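Local coordinates for beta-lactamase domain protein (Burkholderia ambifaria, PDB 5I0P) that binds two zinc ions and probably acts as a metal-dependent hydrolase of the metallo-beta-lactamase superfamily, though its natural substrate is not established, at residues His102-His107 with Ser230-Leu235; Gly132-Gly137 with Pro187-Leu192; Thr240-Phe245 with Asn252-Tyr257. All blocks are in the same frame, centred on the assembly; numbering follows the deposited sequence. Where two conformers were deposited one is given.

Contact 1. Residues His102-His107 with Ser230-Leu235; sequences HCHPDH and SGDMVL. With ZN (zinc ion), chain E; ZN (zinc ion), chain F.
The loop that carries His102 faces the turn of Gly231 and Asp232 without backbone contact: the closest alpha carbons, those of His102 and Gly231, stay 7.8 Å apart. Residues 102-104 form a bent loop that enters a short helix at Pro105, with His104 as N-cap; Gly231, in the weakly bonded last part of strand 227-231, has a positive phi that suits a residue without a side chain. Across the gap reaches Asp232, its CG anti to the carbonyl carbon (chi1 -73°), which brings the carboxylate to both metals. Asp232 OD2 bridges the two zinc ions, 2.1 Å from the first and 2.4 Å from the second, while Asp232 OD1 also binds the second at 2.5 Å. Residues 102-107 are the HxHxDH signature of the metallo-beta-lactamase fold. His102 and His104 take the first zinc through different ring nitrogens, NE2 in one and ND1 in the other; His107 NE2 binds the second at 2.3 Å, and Asp106 OD1 is a longer ligand of the same ion, at 2.7 Å. The His102 and His107 rings present their edges to Asp232, turned 71° and 75° from its carboxylate plane. His213 completes the first site and His277 the second, while Asp70 fixes the His107 ring by hydrogen-bonding ND1.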
ATOM      1  N   HIS A 102      -5.269  -1.706   2.584  1.00 17.86           N
ATOM      2  CA  HIS A 102      -5.559  -0.323   2.278  1.00 17.76           C
ATOM      3  C   HIS A 102      -6.323  -0.310   0.961  1.00 28.53           C
ATOM      4  O   HIS A 102      -6.437  -1.340   0.290  1.00 22.94           O
ATOM      5  CB  HIS A 102      -4.288   0.542   2.243  1.00 21.99           C
ATOM      6  CG  HIS A 102      -3.337   0.262   1.109  1.00 25.56           C
ATOM      7  ND1 HIS A 102      -2.617  -0.911   0.992  1.00 25.48           N
ATOM      8  CD2 HIS A 102      -2.958   1.037   0.065  1.00 22.15           C
ATOM      9  CE1 HIS A 102      -1.841  -0.849  -0.073  1.00 20.68           C
ATOM     10  NE2 HIS A 102      -2.033   0.323  -0.651  1.00 24.39           N
ATOM     11  N   CYS A 103      -6.866   0.863   0.602  1.00 21.26           N
ATOM     12  CA  CYS A 103      -7.935   0.908  -0.393  1.00 21.89           C
ATOM     13  C   CYS A 103      -7.452   1.039  -1.833  1.00 23.73           C
ATOM     14  O   CYS A 103      -8.295   1.166  -2.738  1.00 24.55           O
ATOM     15  CB  CYS A 103      -8.904   2.062  -0.088  1.00 24.70           C
ATOM     16  SG  CYS A 103      -8.195   3.713  -0.338  1.00 38.48           S
ATOM     17  N   HIS A 104      -6.143   1.033  -2.084  1.00 23.08           N
ATOM     18  CA  HIS A 104      -5.696   1.137  -3.474  1.00 27.64           C
ATOM     19  C   HIS A 104      -6.211  -0.054  -4.281  1.00 26.10           C
ATOM     20  O   HIS A 104      -6.337  -1.181  -3.762  1.00 22.95           O
ATOM     21  CB  HIS A 104      -4.177   1.256  -3.569  1.00 25.75           C
ATOM     22  CG  HIS A 104      -3.676   2.577  -3.070  1.00 31.48           C
ATOM     23  ND1 HIS A 104      -2.395   2.773  -2.606  1.00 40.30           N
ATOM     24  CD2 HIS A 104      -4.314   3.757  -2.907  1.00 37.27           C
ATOM     25  CE1 HIS A 104      -2.262   4.020  -2.194  1.00 35.95           C
ATOM     26  NE2 HIS A 104      -3.410   4.640  -2.368  1.00 33.20           N
ATOM     27  N   PRO A 105      -6.533   0.183  -5.553  1.00 20.93           N
ATOM     28  CA  PRO A 105      -7.328  -0.792  -6.323  1.00 26.15           C
ATOM     29  C   PRO A 105      -6.693  -2.186  -6.425  1.00 34.35           C
ATOM     30  O   PRO A 105      -7.423  -3.194  -6.478  1.00 41.20           O
ATOM     31  CB  PRO A 105      -7.431  -0.132  -7.703  1.00 24.94           C
ATOM     32  CG  PRO A 105      -7.092   1.260  -7.479  1.00 29.39           C
ATOM     33  CD  PRO A 105      -6.141   1.341  -6.359  1.00 19.51           C
ATOM     34  N   ASP A 106      -5.359  -2.271  -6.494  1.00 28.24           N
ATOM     35  CA  ASP A 106      -4.738  -3.579  -6.602  1.00 30.95           C
ATOM     36  C   ASP A 106      -4.885  -4.382  -5.305  1.00 31.86           C
ATOM     37  O   ASP A 106      -4.811  -5.619  -5.353  1.00 30.05           O
ATOM     38  CB  ASP A 106      -3.262  -3.458  -7.067  1.00 27.62           C
ATOM     39  CG  ASP A 106      -2.451  -2.374  -6.319  1.00 34.74           C
ATOM     40  OD1 ASP A 106      -1.254  -2.635  -6.011  1.00 39.85           O
ATOM     41  OD2 ASP A 106      -2.981  -1.275  -6.038  1.00 34.86           O
ATOM     42  N   HIS A 107      -5.167  -3.728  -4.166  1.00 24.11           N
ATOM     43  CA  HIS A 107      -5.385  -4.468  -2.922  1.00 18.65           C
ATOM     44  C   HIS A 107      -6.848  -4.769  -2.645  1.00 21.35           C
ATOM     45  O   HIS A 107      -7.151  -5.829  -2.082  1.00 27.60           O
ATOM     46  CB  HIS A 107      -4.782  -3.709  -1.747  1.00 18.06           C
ATOM     47  CG  HIS A 107      -3.320  -3.459  -1.908  1.00 30.45           C
ATOM     48  ND1 HIS A 107      -2.362  -4.152  -1.193  1.00 28.04           N
ATOM     49  CD2 HIS A 107      -2.644  -2.649  -2.756  1.00 19.03           C
ATOM     50  CE1 HIS A 107      -1.161  -3.738  -1.552  1.00 18.99           C
ATOM     51  NE2 HIS A 107      -1.304  -2.825  -2.495  1.00 24.00           N
ATOM     52  N   SER A 230       3.727  -6.215   5.044  1.00 24.73           N
ATOM     53  CA  SER A 230       4.063  -4.804   5.072  1.00 28.66           C
ATOM     54  C   SER A 230       3.185  -3.960   4.166  1.00 30.63           C
ATOM     55  O   SER A 230       3.271  -2.730   4.234  1.00 32.63           O
ATOM     56  CB  SER A 230       5.537  -4.586   4.705  1.00 25.24           C
ATOM     57  OG  SER A 230       5.806  -4.901   3.366  1.00 26.43           O
ATOM     58  N   GLY A 231       2.307  -4.577   3.375  1.00 24.61           N
ATOM     59  CA  GLY A 231       1.478  -3.791   2.469  1.00 24.10           C
ATOM     60  C   GLY A 231       2.371  -3.034   1.504  1.00 34.73           C
ATOM     61  O   GLY A 231       3.349  -3.570   0.971  1.00 39.49           O
ATOM     62  N   ASP A 232       2.063  -1.765   1.294  1.00 30.30           N
ATOM     63  CA  ASP A 232       2.902  -0.924   0.463  1.00 24.93           C
ATOM     64  C   ASP A 232       3.828  -0.038   1.287  1.00 26.59           C
ATOM     65  O   ASP A 232       4.512   0.803   0.705  1.00 30.17           O
ATOM     66  CB  ASP A 232       2.067  -0.019  -0.446  1.00 20.20           C
ATOM     67  CG  ASP A 232       1.398  -0.744  -1.594  1.00 23.91           C
ATOM     68  OD1 ASP A 232       1.599  -1.938  -1.867  1.00 28.02           O
ATOM     69  OD2 ASP A 232       0.629  -0.063  -2.269  1.00 39.67           O
ATOM     70  N   MET A 233       3.866  -0.185   2.619  1.00 26.00           N
ATOM     71  CA  MET A 233       4.653   0.758   3.413  1.00 27.35           C
ATOM     72  C   MET A 233       6.152   0.491   3.285  1.00 25.94           C
ATOM     73  O   MET A 233       6.954   1.440   3.256  1.00 23.00           O
ATOM     74  CB  MET A 233       4.218   0.724   4.886  1.00 21.10           C
ATOM     75  CG  MET A 233       2.837   1.263   5.077  1.00 20.80           C
ATOM     76  SD  MET A 233       2.720   3.042   4.731  1.00 29.95           S
ATOM     77  CE  MET A 233       3.746   3.757   6.024  1.00 24.48           C
ATOM     78  N   VAL A 234       6.559  -0.773   3.182  1.00 24.18           N
ATOM     79  CA  VAL A 234       7.978  -1.116   2.987  1.00 27.58           C
ATOM     80  C   VAL A 234       8.064  -2.063   1.801  1.00 31.03           C
ATOM     81  O   VAL A 234       7.708  -3.248   1.918  1.00 29.47           O
ATOM     82  CB  VAL A 234       8.629  -1.763   4.221  1.00 33.68           C
ATOM     83  CG1 VAL A 234      10.142  -1.875   4.004  1.00 23.65           C
ATOM     84  CG2 VAL A 234       8.273  -1.010   5.529  1.00 23.03           C
ATOM     85  N   LEU A 235       8.529  -1.550   0.665  1.00 24.18           N
ATOM     86  CA  LEU A 235       8.712  -2.374  -0.494  1.00 25.02           C
ATOM     87  C   LEU A 235      10.207  -2.539  -0.790  1.00 32.98           C
ATOM     88  O   LEU A 235      10.973  -1.583  -0.648  1.00 33.60           O
ATOM     89  CB  LEU A 235       7.998  -1.787  -1.702  1.00 21.96           C
ATOM     90  CG  LEU A 235       6.524  -1.493  -1.457  1.00 26.83           C
ATOM     91  CD1 LEU A 235       5.927  -0.661  -2.615  1.00 24.03           C
ATOM     92  CD2 LEU A 235       5.757  -2.745  -1.241  1.00 21.20           C
TER
HETATM   93 ZN    ZN E 400      -0.904   1.330  -2.536  1.00 50.66          ZN
HETATM   94 ZN    ZN F 401       0.135  -1.745  -3.917  1.00 37.13          ZN

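Contact 2. Residues Gly132-Gly137 with Pro187-Leu192; sequences GEYMFG and PRYRRL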
ATOM      1  N   GLY A 132     -10.481   4.364   7.874  1.00 22.85           N
ATOM      2  CA  GLY A 132     -10.073   5.352   6.891  1.00 21.35           C
ATOM      3  C   GLY A 132     -10.000   4.767   5.490  1.00 26.05           C
ATOM      4  O   GLY A 132     -10.504   5.354   4.533  1.00 25.68           O
ATOM      5  N   GLU A 133      -9.437   3.570   5.363  1.00 20.08           N
ATOM      6  CA  GLU A 133      -9.313   2.963   4.044  1.00 31.45           C
ATOM      7  C   GLU A 133     -10.668   2.569   3.491  1.00 32.54           C
ATOM      8  O   GLU A 133     -10.983   2.869   2.336  1.00 30.70           O
ATOM      9  CB  GLU A 133      -8.384   1.741   4.108  1.00 26.49           C
ATOM     10  CG  GLU A 133      -6.987   2.072   4.616  1.00 19.45           C
ATOM     11  CD  GLU A 133      -6.175   2.867   3.597  1.00 28.22           C
ATOM     12  OE1 GLU A 133      -6.552   2.851   2.398  1.00 29.86           O
ATOM     13  OE2 GLU A 133      -5.152   3.487   3.985  1.00 32.63           O
ATOM     14  N   TYR A 134     -11.506   1.937   4.319  1.00 33.04           N
ATOM     15  CA  TYR A 134     -12.810   1.513   3.839  1.00 26.01           C
ATOM     16  C   TYR A 134     -13.643   2.709   3.406  1.00 24.25           C
ATOM     17  O   TYR A 134     -14.165   2.740   2.289  1.00 30.28           O
ATOM     18  CB  TYR A 134     -13.529   0.712   4.920  1.00 28.63           C
ATOM     19  CG  TYR A 134     -14.923   0.304   4.494  1.00 25.52           C
ATOM     20  CD1 TYR A 134     -15.130  -0.715   3.590  1.00 28.07           C
ATOM     21  CD2 TYR A 134     -16.020   0.976   4.962  1.00 24.50           C
ATOM     22  CE1 TYR A 134     -16.426  -1.064   3.191  1.00 37.55           C
ATOM     23  CE2 TYR A 134     -17.298   0.658   4.562  1.00 24.82           C
ATOM     24  CZ  TYR A 134     -17.510  -0.367   3.685  1.00 32.39           C
ATOM     25  OH  TYR A 134     -18.816  -0.688   3.309  1.00 32.62           O
ATOM     26  N   MET A 135     -13.734   3.725   4.263  1.00 24.04           N
ATOM     27  CA  MET A 135     -14.485   4.942   3.953  1.00 28.37           C
ATOM     28  C   MET A 135     -13.954   5.618   2.685  1.00 34.41           C
ATOM     29  O   MET A 135     -14.715   5.912   1.757  1.00 33.29           O
ATOM     30  CB  MET A 135     -14.368   5.896   5.140  1.00 36.25           C
ATOM     31  CG  MET A 135     -15.661   6.379   5.721  1.00 45.99           C
ATOM     32  SD  MET A 135     -16.645   5.049   6.338  1.00 47.52           S
ATOM     33  CE  MET A 135     -16.695   5.500   8.074  1.00 48.94           C
ATOM     34  N   PHE A 136     -12.634   5.838   2.609  1.00 32.87           N
ATOM     35  CA  PHE A 136     -12.056   6.433   1.409  1.00 34.66           C
ATOM     36  C   PHE A 136     -12.325   5.576   0.180  1.00 34.67           C
ATOM     37  O   PHE A 136     -12.662   6.102  -0.891  1.00 30.72           O
ATOM     38  CB  PHE A 136     -10.548   6.634   1.562  1.00 30.85           C
ATOM     39  CG  PHE A 136      -9.977   7.533   0.525  1.00 30.75           C
ATOM     40  CD1 PHE A 136     -10.629   8.690   0.181  1.00 32.86           C
ATOM     41  CD2 PHE A 136      -8.813   7.200  -0.146  1.00 38.09           C
ATOM     42  CE1 PHE A 136     -10.116   9.522  -0.803  1.00 39.64           C
ATOM     43  CE2 PHE A 136      -8.288   8.027  -1.136  1.00 31.68           C
ATOM     44  CZ  PHE A 136      -8.944   9.190  -1.468  1.00 29.13           C
ATOM     45  N   GLY A 137     -12.163   4.253   0.315  1.00 28.86           N
ATOM     46  CA  GLY A 137     -12.494   3.355  -0.779  1.00 32.08           C
ATOM     47  C   GLY A 137     -13.939   3.500  -1.218  1.00 41.47           C
ATOM     48  O   GLY A 137     -14.237   3.559  -2.416  1.00 44.86           O
ATOM     49  N   PRO A 187     -20.617  -3.777   1.270  1.00 33.70           N
ATOM     50  CA  PRO A 187     -21.413  -2.772   1.981  1.00 33.16           C
ATOM     51  C   PRO A 187     -21.292  -2.821   3.490  1.00 42.01           C
ATOM     52  O   PRO A 187     -21.982  -2.056   4.160  1.00 33.79           O
ATOM     53  CB  PRO A 187     -22.835  -3.111   1.556  1.00 34.49           C
ATOM     54  CG  PRO A 187     -22.800  -4.578   1.321  1.00 34.90           C
ATOM     55  CD  PRO A 187     -21.428  -4.933   0.850  1.00 33.78           C
ATOM     56  N   ARG A 188     -20.497  -3.734   4.041  1.00 40.67           N
ATOM     57  CA  ARG A 188     -20.276  -3.842   5.476  1.00 41.46           C
ATOM     58  C   ARG A 188     -18.819  -4.173   5.702  1.00 35.28           C
ATOM     59  O   ARG A 188     -18.160  -4.730   4.831  1.00 40.68           O
ATOM     60  CB  ARG A 188     -21.105  -4.975   6.109  1.00 43.71           C
ATOM     61  CG  ARG A 188     -22.551  -4.813   6.008  1.00 49.10           C
ATOM     62  CD  ARG A 188     -23.247  -6.103   6.336  1.00 57.64           C
ATOM     63  NE  ARG A 188     -24.666  -5.817   6.440  1.00 73.01           N
ATOM     64  CZ  ARG A 188     -25.484  -5.693   5.404  1.00 77.76           C
ATOM     65  NH1 ARG A 188     -25.021  -5.847   4.173  1.00 74.41           N
ATOM     66  NH2 ARG A 188     -26.765  -5.408   5.609  1.00 81.65           N
ATOM     67  N   TYR A 189     -18.346  -3.922   6.911  1.00 31.37           N
ATOM     68  CA  TYR A 189     -16.978  -4.295   7.205  1.00 30.47           C
ATOM     69  C   TYR A 189     -16.824  -4.464   8.703  1.00 33.18           C
ATOM     70  O   TYR A 189     -17.651  -4.002   9.478  1.00 31.38           O
ATOM     71  CB  TYR A 189     -15.993  -3.254   6.644  1.00 29.44           C
ATOM     72  CG  TYR A 189     -15.815  -2.036   7.501  1.00 31.89           C
ATOM     73  CD1 TYR A 189     -16.889  -1.221   7.794  1.00 29.91           C
ATOM     74  CD2 TYR A 189     -14.562  -1.672   7.978  1.00 28.46           C
ATOM     75  CE1 TYR A 189     -16.727  -0.088   8.556  1.00 36.62           C
ATOM     76  CE2 TYR A 189     -14.387  -0.555   8.744  1.00 28.39           C
ATOM     77  CZ  TYR A 189     -15.481   0.234   9.029  1.00 30.12           C
ATOM     78  OH  TYR A 189     -15.350   1.340   9.796  1.00 30.45           O
ATOM     79  N   ARG A 190     -15.787  -5.206   9.079  1.00 36.02           N
ATOM     80  CA  ARG A 190     -15.319  -5.309  10.454  0.55 33.62           C
ATOM     81  C   ARG A 190     -14.073  -4.442  10.580  1.00 33.41           C
ATOM     82  O   ARG A 190     -13.085  -4.663   9.858  1.00 34.49           O
ATOM     83  CB  ARG A 190     -15.018  -6.765  10.803  0.55 32.42           C
ATOM     84  CG  ARG A 190     -14.579  -7.006  12.232  0.55 31.69           C
ATOM     85  CD  ARG A 190     -15.574  -7.914  12.911  0.55 38.18           C
ATOM     86  NE  ARG A 190     -15.110  -8.408  14.205  0.55 39.61           N
ATOM     87  CZ  ARG A 190     -15.434  -9.604  14.670  0.55 40.32           C
ATOM     88  NH1 ARG A 190     -16.203 -10.393  13.939  0.55 32.87           N
ATOM     89  NH2 ARG A 190     -14.970 -10.011  15.836  0.55 45.22           N
ATOM     90  N   ARG A 191     -14.122  -3.458  11.469  1.00 31.17           N
ATOM     91  CA  ARG A 191     -13.096  -2.428  11.531  1.00 28.73           C
ATOM     92  C   ARG A 191     -11.832  -2.928  12.228  1.00 35.78           C
ATOM     93  O   ARG A 191     -11.892  -3.528  13.312  1.00 42.25           O
ATOM     94  CB  ARG A 191     -13.636  -1.192  12.241  1.00 27.57           C
ATOM     95  CG  ARG A 191     -12.621  -0.068  12.393  1.00 26.93           C
ATOM     96  CD  ARG A 191     -13.231   1.032  13.194  1.00 28.53           C
ATOM     97  NE  ARG A 191     -12.480   2.269  13.146  1.00 29.48           N
ATOM     98  CZ  ARG A 191     -12.819   3.323  13.862  1.00 32.62           C
ATOM     99  NH1 ARG A 191     -13.864   3.201  14.665  1.00 32.39           N
ATOM    100  NH2 ARG A 191     -12.141   4.472  13.778  1.00 27.35           N
ATOM    101  N   LEU A 192     -10.697  -2.721  11.569  1.00 30.94           N
ATOM    102  CA  LEU A 192      -9.367  -2.902  12.138  1.00 30.42           C
ATOM    103  C   LEU A 192      -8.837  -1.566  12.630  1.00 27.39           C
ATOM    104  O   LEU A 192      -9.005  -0.537  11.966  1.00 36.75           O
ATOM    105  CB  LEU A 192      -8.395  -3.439  11.093  1.00 31.50           C
ATOM    106  CG  LEU A 192      -8.676  -4.800  10.474  1.00 32.58           C
ATOM    107  CD1 LEU A 192      -7.809  -4.959   9.187  1.00 26.06           C
ATOM    108  CD2 LEU A 192      -8.423  -5.920  11.494  1.00 27.65           C
TER
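Tyr134, on helix 131-141, and Tyr189, at edge strand 190-192, lay their rings face against face. The stack is offset: the centroids are 4.3 Å apart and the planes only 10° from parallel, with CD2 of Tyr134 meeting CD1 of Tyr189 at 3.7 Å near the ring rims. The long axes of the two side chains cross obliquely, and each ring also has the CB of the other residue over its face. Tyr189 CB lies 4.1 Å from the centroid of the Tyr134 ring, and Tyr134 CB 4.3 Å from that of Tyr189, two CH-pi contacts that flank the stack.

Different torsions bring the rings together. On the helix, Tyr134 sends CG away from the backbone N (chi1 177°), which throws its ring outward toward the loop. In Tyr189, CG instead falls between N and the carbonyl carbon (chi1 81°), folding that ring back over the incoming one. Tyr134 runs on past the stack until its OH reaches the backbone just before Tyr189, 3.3 Å from Pro187 C, and there it donates a hydrogen bond to the carbonyl O of Pro186. Pro187 and Arg188 set off away from the helix at CB and add only a thin margin.

A broad flat face suits both places; at Tyr134 the hydroxyl also meets the Pro186 carbonyl. Strand 126-130, the neighbour of 190-192, runs into helix 131-141. With no hydrogen bond between the two segments themselves, this join of helix to sheet edge probably relies on dispersion between rings, with the Pro186 bond setting how far Tyr134 reaches.

Contact 3. Residues Thr240-Phe245 with Asn252-Tyr257; sequences TNVSVF and NPLALY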
ATOM      1  N   THR A 240       7.629   3.830  -1.991  1.00 30.65           N
ATOM      2  CA  THR A 240       6.193   3.909  -1.745  1.00 38.69           C
ATOM      3  C   THR A 240       5.654   5.237  -2.267  1.00 30.54           C
ATOM      4  O   THR A 240       6.241   6.289  -2.006  1.00 36.30           O
ATOM      5  CB  THR A 240       5.903   3.783  -0.245  1.00 46.55           C
ATOM      6  OG1 THR A 240       6.345   2.506   0.225  1.00 53.10           O
ATOM      7  CG2 THR A 240       4.441   3.979   0.038  1.00 40.48           C
ATOM      8  N   ASN A 241       4.559   5.191  -3.023  1.00 28.74           N
ATOM      9  CA  ASN A 241       3.988   6.433  -3.520  1.00 36.50           C
ATOM     10  C   ASN A 241       3.484   7.311  -2.378  1.00 29.64           C
ATOM     11  O   ASN A 241       2.791   6.840  -1.469  1.00 29.12           O
ATOM     12  CB  ASN A 241       2.844   6.198  -4.487  1.00 47.08           C
ATOM     13  CG  ASN A 241       2.236   7.517  -4.922  1.00 60.96           C
ATOM     14  OD1 ASN A 241       2.840   8.236  -5.725  1.00 66.52           O
ATOM     15  ND2 ASN A 241       1.089   7.883  -4.348  1.00 63.65           N
ATOM     16  N   VAL A 242       3.823   8.594  -2.459  1.00 30.09           N
ATOM     17  CA  VAL A 242       3.437   9.646  -1.518  1.00 32.67           C
ATOM     18  C   VAL A 242       2.975  10.841  -2.339  1.00 32.59           C
ATOM     19  O   VAL A 242       3.708  11.297  -3.220  1.00 42.09           O
ATOM     20  CB  VAL A 242       4.602  10.029  -0.585  1.00 33.58           C
ATOM     21  CG1 VAL A 242       4.278  11.240   0.162  1.00 36.66           C
ATOM     22  CG2 VAL A 242       4.873   8.892   0.409  1.00 37.11           C
ATOM     23  N   SER A 243       1.729  11.272  -2.154  1.00 36.58           N
ATOM     24  CA  SER A 243       1.237  12.355  -2.996  1.00 40.57           C
ATOM     25  C   SER A 243       0.295  13.286  -2.251  1.00 46.82           C
ATOM     26  O   SER A 243      -0.353  12.915  -1.273  1.00 57.50           O
ATOM     27  CB  SER A 243       0.548  11.845  -4.258  1.00 43.08           C
ATOM     28  OG  SER A 243       1.524  11.435  -5.185  1.00 49.53           O
ATOM     29  N   VAL A 244       0.242  14.516  -2.756  1.00 43.36           N
ATOM     30  CA  VAL A 244      -0.723  15.523  -2.360  1.00 39.93           C
ATOM     31  C   VAL A 244      -1.764  15.616  -3.469  1.00 39.60           C
ATOM     32  O   VAL A 244      -1.425  15.543  -4.658  1.00 37.67           O
ATOM     33  CB  VAL A 244      -0.047  16.882  -2.101  1.00 30.28           C
ATOM     34  CG1 VAL A 244      -1.099  17.920  -1.805  1.00 25.51           C
ATOM     35  CG2 VAL A 244       0.938  16.775  -0.937  1.00 23.88           C
ATOM     36  N   PHE A 245      -3.033  15.670  -3.080  1.00 33.03           N
ATOM     37  CA  PHE A 245      -4.155  15.738  -3.997  1.00 30.80           C
ATOM     38  C   PHE A 245      -4.994  16.965  -3.702  1.00 31.57           C
ATOM     39  O   PHE A 245      -4.830  17.637  -2.673  1.00 33.71           O
ATOM     40  CB  PHE A 245      -5.021  14.477  -3.891  1.00 35.93           C
ATOM     41  CG  PHE A 245      -4.255  13.195  -4.031  1.00 35.95           C
ATOM     42  CD1 PHE A 245      -3.932  12.694  -5.279  1.00 42.84           C
ATOM     43  CD2 PHE A 245      -3.820  12.504  -2.906  1.00 40.55           C
ATOM     44  CE1 PHE A 245      -3.225  11.509  -5.401  1.00 40.03           C
ATOM     45  CE2 PHE A 245      -3.101  11.306  -3.017  1.00 35.66           C
ATOM     46  CZ  PHE A 245      -2.800  10.820  -4.265  1.00 39.87           C
ATOM     47  N   ASN A 252       0.687  16.849   4.353  1.00 26.43           N
ATOM     48  CA  ASN A 252       2.102  16.537   4.522  1.00 29.96           C
ATOM     49  C   ASN A 252       2.327  15.019   4.479  1.00 34.17           C
ATOM     50  O   ASN A 252       2.777  14.417   5.463  1.00 29.64           O
ATOM     51  CB  ASN A 252       2.635  17.135   5.820  1.00 24.07           C
ATOM     52  CG  ASN A 252       4.141  17.302   5.801  1.00 28.61           C
ATOM     53  OD1 ASN A 252       4.822  16.832   4.872  1.00 28.02           O
ATOM     54  ND2 ASN A 252       4.679  17.964   6.825  1.00 25.14           N
ATOM     55  N   PRO A 253       2.017  14.364   3.350  1.00 22.57           N
ATOM     56  CA  PRO A 253       2.126  12.904   3.330  1.00 24.83           C
ATOM     57  C   PRO A 253       3.546  12.387   3.471  1.00 29.52           C
ATOM     58  O   PRO A 253       3.734  11.303   4.041  1.00 28.32           O
ATOM     59  CB  PRO A 253       1.494  12.518   1.980  1.00 27.34           C
ATOM     60  CG  PRO A 253       1.591  13.737   1.142  1.00 30.93           C
ATOM     61  CD  PRO A 253       1.489  14.893   2.071  1.00 22.70           C
ATOM     62  N   LEU A 254       4.562  13.108   2.986  1.00 32.23           N
ATOM     63  CA  LEU A 254       5.908  12.552   3.100  1.00 26.78           C
ATOM     64  C   LEU A 254       6.387  12.582   4.546  1.00 29.50           C
ATOM     65  O   LEU A 254       7.042  11.647   5.012  1.00 34.00           O
ATOM     66  CB  LEU A 254       6.881  13.288   2.178  1.00 30.94           C
ATOM     67  CG  LEU A 254       8.328  12.764   2.050  1.00 29.32           C
ATOM     68  CD1 LEU A 254       8.362  11.309   1.681  1.00 27.39           C
ATOM     69  CD2 LEU A 254       9.119  13.581   1.034  1.00 26.32           C
ATOM     70  N   ALA A 255       6.086  13.644   5.280  1.00 30.86           N
ATOM     71  CA  ALA A 255       6.441  13.610   6.689  1.00 35.32           C
ATOM     72  C   ALA A 255       5.697  12.489   7.426  1.00 33.71           C
ATOM     73  O   ALA A 255       6.295  11.768   8.226  1.00 35.70           O
ATOM     74  CB  ALA A 255       6.175  14.965   7.317  1.00 24.61           C
ATOM     75  N   LEU A 256       4.395  12.330   7.167  1.00 26.31           N
ATOM     76  CA  LEU A 256       3.642  11.233   7.768  1.00 32.84           C
ATOM     77  C   LEU A 256       4.285   9.892   7.434  1.00 34.44           C
ATOM     78  O   LEU A 256       4.408   9.014   8.298  1.00 32.86           O
ATOM     79  CB  LEU A 256       2.183  11.267   7.277  1.00 24.95           C
ATOM     80  CG  LEU A 256       1.390  12.467   7.809  1.00 26.64           C
ATOM     81  CD1 LEU A 256      -0.008  12.638   7.173  1.00 22.52           C
ATOM     82  CD2 LEU A 256       1.293  12.294   9.290  1.00 23.32           C
ATOM     83  N   TYR A 257       4.700   9.723   6.176  1.00 28.29           N
ATOM     84  CA  TYR A 257       5.268   8.456   5.755  1.00 23.24           C
ATOM     85  C   TYR A 257       6.600   8.209   6.435  1.00 25.97           C
ATOM     86  O   TYR A 257       6.860   7.106   6.931  1.00 28.53           O
ATOM     87  CB  TYR A 257       5.406   8.424   4.250  1.00 30.13           C
ATOM     88  CG  TYR A 257       6.114   7.187   3.778  1.00 41.80           C
ATOM     89  CD1 TYR A 257       5.480   5.937   3.805  1.00 33.00           C
ATOM     90  CD2 TYR A 257       7.444   7.256   3.318  1.00 36.78           C
ATOM     91  CE1 TYR A 257       6.154   4.794   3.365  1.00 27.04           C
ATOM     92  CE2 TYR A 257       8.109   6.126   2.885  1.00 32.52           C
ATOM     93  CZ  TYR A 257       7.466   4.897   2.911  1.00 29.77           C
ATOM     94  OH  TYR A 257       8.152   3.776   2.482  1.00 29.71           O
TER
HETATM   95  O   HOH W   1       9.202   4.642  -0.208  1.00 37.86           O
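Val242 presses into the first turn of helix 253-260, and the chain around it, without regular structure, comes closest there, with alpha carbons of Val242 and Pro253 6.0 Å apart. This end is tight. Val242 CG1, pointing away from its own backbone N (chi1 169°), touches Pro253 CB at 3.6 Å and lies 3.4 Å from Leu254 N, while CG2 meets Tyr257 CB at 3.9 Å. The Pro253 ring is held from two more directions: Val244 CG2 lies 3.6 Å from CD, and Ser243 O approaches CG. Branched valines fit beside a proline, which suits the first turn of a helix because a first-turn N-H has no acceptor within the helix. The segments belong to the helical crossover connecting parallel strands 227-231 and 272-275 of the metallo-beta-lactamase fold, and Leu254 also touches helices 284-308 and 333-347. Toward Thr240 the contact becomes sparser and more polar. Thr240 CB lies obliquely by the Tyr257 ring, 3.7 Å from CZ, and a water donates to Tyr257 OH at 3.0 Å. Thr240 OG1 hydrogen-bonds with Asp232 O, and Tyr257 OH with Met233 O. Partly exposed Asn252, the N-cap, lies on the more open side, its OD1 accepting a weak bond from Ala255 N.

Contact 1 holds both zinc ions and touches each of the other two, whose centres are 21 Å apart and which do not touch. Contact 2, about 15 Å from contact 1 between centres, is nested within the chain loop that contact 1 closes. Its helix reaches back to the metal loop through Glu133, whose OE1 is 2.7 Å from Cys103 N, a probable hydrogen bond to the loop between two zinc-binding histidines. Contact 3, about 14 Å away between centres, follows in sequence and meets the Asp232 turn through Asp232 O and Thr240 OG1 (2.5 Å) and through Met233 O and Tyr257 OH (2.7 Å). Asn241 O there also accepts from His213 ND1, which probably helps orient that zinc ligand.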